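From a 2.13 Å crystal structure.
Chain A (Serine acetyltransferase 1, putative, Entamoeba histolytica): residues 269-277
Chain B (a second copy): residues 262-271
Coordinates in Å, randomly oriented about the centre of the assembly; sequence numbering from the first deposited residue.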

# COMPACT_ATOMS: atom_id res chain seq x y z
N SER A 269 -8.53 -25.72 -11.83
CA SER A 269 -8.61 -27.05 -12.45
C SER A 269 -7.43 -27.36 -13.35
O SER A 269 -7.06 -28.53 -13.50
CB SER A 269 -9.91 -27.19 -13.26
OG SER A 269 -11.05 -26.84 -12.50
N GLU A 270 -6.82 -26.34 -13.95
CA GLU A 270 -5.94 -26.53 -15.09
C GLU A 270 -4.70 -25.65 -14.97
O GLU A 270 -4.79 -24.48 -14.59
CB GLU A 270 -6.69 -26.20 -16.40
CG GLU A 270 -5.91 -26.47 -17.67
CD GLU A 270 -6.80 -26.41 -18.91
OE1 GLU A 270 -8.03 -26.62 -18.79
OE2 GLU A 270 -6.26 -26.14 -20.01
N HIS A 271 -3.54 -26.23 -15.27
CA HIS A 271 -2.33 -25.43 -15.39
C HIS A 271 -2.44 -24.50 -16.60
O HIS A 271 -3.17 -24.79 -17.55
CB HIS A 271 -1.09 -26.31 -15.55
CG HIS A 271 -0.77 -27.15 -14.36
ND1 HIS A 271 0.04 -26.73 -13.33
CD2 HIS A 271 -1.16 -28.41 -14.04
CE1 HIS A 271 0.15 -27.68 -12.43
NE2 HIS A 271 -0.57 -28.72 -12.83
N PRO A 272 -1.73 -23.38 -16.58
CA PRO A 272 -1.66 -22.55 -17.79
C PRO A 272 -1.01 -23.32 -18.92
O PRO A 272 -0.24 -24.26 -18.71
CB PRO A 272 -0.81 -21.35 -17.36
CG PRO A 272 -0.11 -21.79 -16.11
CD PRO A 272 -1.01 -22.78 -15.45
N SER A 273 -1.33 -22.91 -20.13
CA SER A 273 -0.70 -23.51 -21.29
C SER A 273 0.62 -22.80 -21.62
O SER A 273 0.94 -21.73 -21.10
CB SER A 273 -1.66 -23.51 -22.48
OG SER A 273 -2.44 -22.33 -22.52
N GLN A 274 1.38 -23.43 -22.51
CA GLN A 274 2.82 -23.25 -22.57
C GLN A 274 3.27 -23.51 -24.00
O GLN A 274 3.07 -24.61 -24.52
CB GLN A 274 3.47 -24.24 -21.60
CG GLN A 274 4.89 -23.97 -21.17
CD GLN A 274 5.25 -24.75 -19.91
OE1 GLN A 274 4.40 -25.00 -19.06
NE2 GLN A 274 6.52 -25.15 -19.80
N ILE A 275 3.86 -22.50 -24.65
CA ILE A 275 4.36 -22.64 -26.02
C ILE A 275 5.81 -22.18 -26.07
O ILE A 275 6.20 -21.24 -25.37
CB ILE A 275 3.51 -21.84 -27.03
CG1 ILE A 275 3.42 -20.37 -26.61
CG2 ILE A 275 2.12 -22.42 -27.15
CD1 ILE A 275 2.72 -19.50 -27.63
N THR A 276 6.60 -22.83 -26.92
CA THR A 276 7.99 -22.44 -27.13
C THR A 276 8.06 -21.22 -28.04
O THR A 276 7.18 -20.99 -28.87
CB THR A 276 8.80 -23.58 -27.75
OG1 THR A 276 8.18 -23.99 -28.97
CG2 THR A 276 8.88 -24.79 -26.80
N LYS A 277 9.14 -20.44 -27.86
CA LYS A 277 9.51 -19.23 -28.63
C LYS A 277 8.76 -18.02 -28.11
O LYS A 277 9.26 -17.30 -27.23
CB LYS A 277 9.25 -19.38 -30.15
CG LYS A 277 9.72 -20.68 -30.80
CD LYS A 277 10.94 -21.30 -30.11
CE LYS A 277 11.63 -22.31 -31.01
NZ LYS A 277 13.00 -22.66 -30.52
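Chain B 262-271: QDQIVFISEH

Two strands that meet antiparallel must match backbone and side-chain relief at once, and the pairing of two copies of this serine acetyltransferase illustrates how. Residues 264-267 of chain B lie extended beside the extended strand 273-276 of chain A, running the other way: the N-to-C directions differ by 158° and the axes approach to 4.6 Å. The register couples S273(A) with F267(B), Q274(A) with V266(B), I275(A) with I265(B) and T276(A) with Q264(B).

The backbones alternate between wide and narrow pairs. At the wide, hydrogen-bonded pairs the CA atoms of S273(A) and F267(B) stand 5.5 Å apart, those of I275(A) and I265(B) 5.3 Å. Around the second pair, I275(A) N donates to I265(B) O at 3.0 Å and I265(B) N to I275(A) O at 2.8 Å. Around the first, F267(B) N reaches S273(A) O at 2.9 Å, whereas the return bond, S273(A) N to F267(B) O, is short at 2.8 Å but bent to 129° and weak. K277(A) N continues the ladder to D263(B) O at 2.9 Å. The narrow pairs, Q274(A) with V266(B) and T276(A) with Q264(B), bring CA atoms to 4.6 and 4.5 Å; here CA-H...O contacts accompany the close approach, as from Q274(A) CA to I265(B) O at 3.3 Å.

The relief differs on the two faces. On the face bearing S273(A), I275(A), I265(B) and F267(B), the phenyl ring of F267(B), with chi1 at 53° (p), is the prominent bump, and its end leans toward chain A. S273(A) meets it with OG over one face of the ring, 3.3 Å from F267(B) CE2. I275(A) borders the ring at its edge, with CG1 3.8 Å from F267(B) CE1, and the same CG1 also lies 3.8 Å from I265(B) CB. One isoleucine thus packs against both the ring and its own strand partner.

The other face carries Q274(A), T276(A), V266(B) and Q264(B). Buried V266(B) receives the proline preceding the chain A strand, P272(A) CB resting 3.6 Å from V266(B) CG1. The ends of Q274(A) and Q264(B) bend inward.

Past F267(B), chain B presents S269(B) to the loop before the chain A strand. S269(B) OG donates to E270(A) OE2 at 2.9 Å, extending the contact beyond the paired strands.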

# COMPACT_ATOMS: atom_id res chain seq x y z
N GLN B 262 13.38 -22.88 -20.39
CA GLN B 262 13.74 -21.61 -21.00
C GLN B 262 12.98 -21.39 -22.30
O GLN B 262 12.42 -22.32 -22.89
CB GLN B 262 15.25 -21.53 -21.24
CG GLN B 262 15.83 -22.63 -22.14
CD GLN B 262 17.34 -22.46 -22.33
OE1 GLN B 262 18.10 -22.39 -21.36
NE2 GLN B 262 17.77 -22.36 -23.58
N ASP B 263 12.92 -20.13 -22.74
CA ASP B 263 12.35 -19.75 -24.04
C ASP B 263 10.89 -20.17 -24.17
O ASP B 263 10.42 -20.49 -25.26
CB ASP B 263 13.16 -20.33 -25.20
CG ASP B 263 14.64 -20.07 -25.06
OD1 ASP B 263 15.01 -18.93 -24.69
OD2 ASP B 263 15.44 -21.01 -25.29
N GLN B 264 10.15 -20.17 -23.06
CA GLN B 264 8.74 -20.52 -23.08
C GLN B 264 7.88 -19.29 -22.84
O GLN B 264 8.31 -18.27 -22.29
CB GLN B 264 8.43 -21.58 -22.03
CG GLN B 264 9.11 -22.89 -22.33
CD GLN B 264 8.20 -23.84 -23.04
OE1 GLN B 264 7.90 -23.67 -24.21
NE2 GLN B 264 7.76 -24.87 -22.33
N ILE B 265 6.63 -19.41 -23.28
CA ILE B 265 5.58 -18.43 -23.05
C ILE B 265 4.44 -19.15 -22.35
O ILE B 265 3.94 -20.16 -22.85
CB ILE B 265 5.11 -17.80 -24.37
CG1 ILE B 265 6.27 -17.08 -25.05
CG2 ILE B 265 3.95 -16.85 -24.14
CD1 ILE B 265 5.93 -16.55 -26.42
N VAL B 266 4.02 -18.63 -21.19
CA VAL B 266 3.04 -19.28 -20.33
C VAL B 266 1.84 -18.35 -20.17
O VAL B 266 2.00 -17.16 -19.88
CB VAL B 266 3.64 -19.64 -18.96
CG1 VAL B 266 2.62 -20.39 -18.09
CG2 VAL B 266 4.91 -20.46 -19.12
N PHE B 267 0.63 -18.90 -20.33
CA PHE B 267 -0.57 -18.07 -20.31
C PHE B 267 -1.75 -18.94 -19.92
O PHE B 267 -1.74 -20.16 -20.13
CB PHE B 267 -0.82 -17.39 -21.66
CG PHE B 267 -0.85 -18.34 -22.83
CD1 PHE B 267 0.32 -18.79 -23.41
CD2 PHE B 267 -2.06 -18.80 -23.34
CE1 PHE B 267 0.30 -19.68 -24.48
CE2 PHE B 267 -2.10 -19.69 -24.43
CZ PHE B 267 -0.91 -20.12 -24.99
N ILE B 268 -2.76 -18.30 -19.36
CA ILE B 268 -3.97 -19.02 -18.97
C ILE B 268 -4.57 -19.66 -20.21
O ILE B 268 -4.68 -19.03 -21.27
CB ILE B 268 -4.94 -18.07 -18.26
CG1 ILE B 268 -4.37 -17.68 -16.90
CG2 ILE B 268 -6.31 -18.72 -18.10
CD1 ILE B 268 -5.14 -16.58 -16.22
N SER B 269 -4.95 -20.93 -20.08
CA SER B 269 -5.30 -21.74 -21.24
C SER B 269 -6.41 -21.10 -22.07
O SER B 269 -6.20 -20.75 -23.24
CB SER B 269 -5.71 -23.14 -20.78
OG SER B 269 -4.93 -23.57 -19.66
N GLU B 270 -7.59 -20.93 -21.49
CA GLU B 270 -8.75 -20.53 -22.28
C GLU B 270 -9.39 -19.25 -21.76
O GLU B 270 -9.28 -18.88 -20.59
CB GLU B 270 -9.80 -21.65 -22.33
CG GLU B 270 -9.50 -22.71 -23.38
CD GLU B 270 -8.78 -23.91 -22.80
OE1 GLU B 270 -9.03 -24.25 -21.62
OE2 GLU B 270 -7.96 -24.52 -23.53
N HIS B 271 -10.09 -18.59 -22.69
CA HIS B 271 -10.84 -17.39 -22.40
C HIS B 271 -12.01 -17.69 -21.46
O HIS B 271 -12.39 -18.85 -21.26
CB HIS B 271 -11.36 -16.78 -23.71
CG HIS B 271 -10.30 -16.15 -24.56
ND1 HIS B 271 -9.22 -15.47 -24.02
CD2 HIS B 271 -10.15 -16.10 -25.90
CE1 HIS B 271 -8.46 -15.03 -25.00
NE2 HIS B 271 -9.00 -15.39 -26.15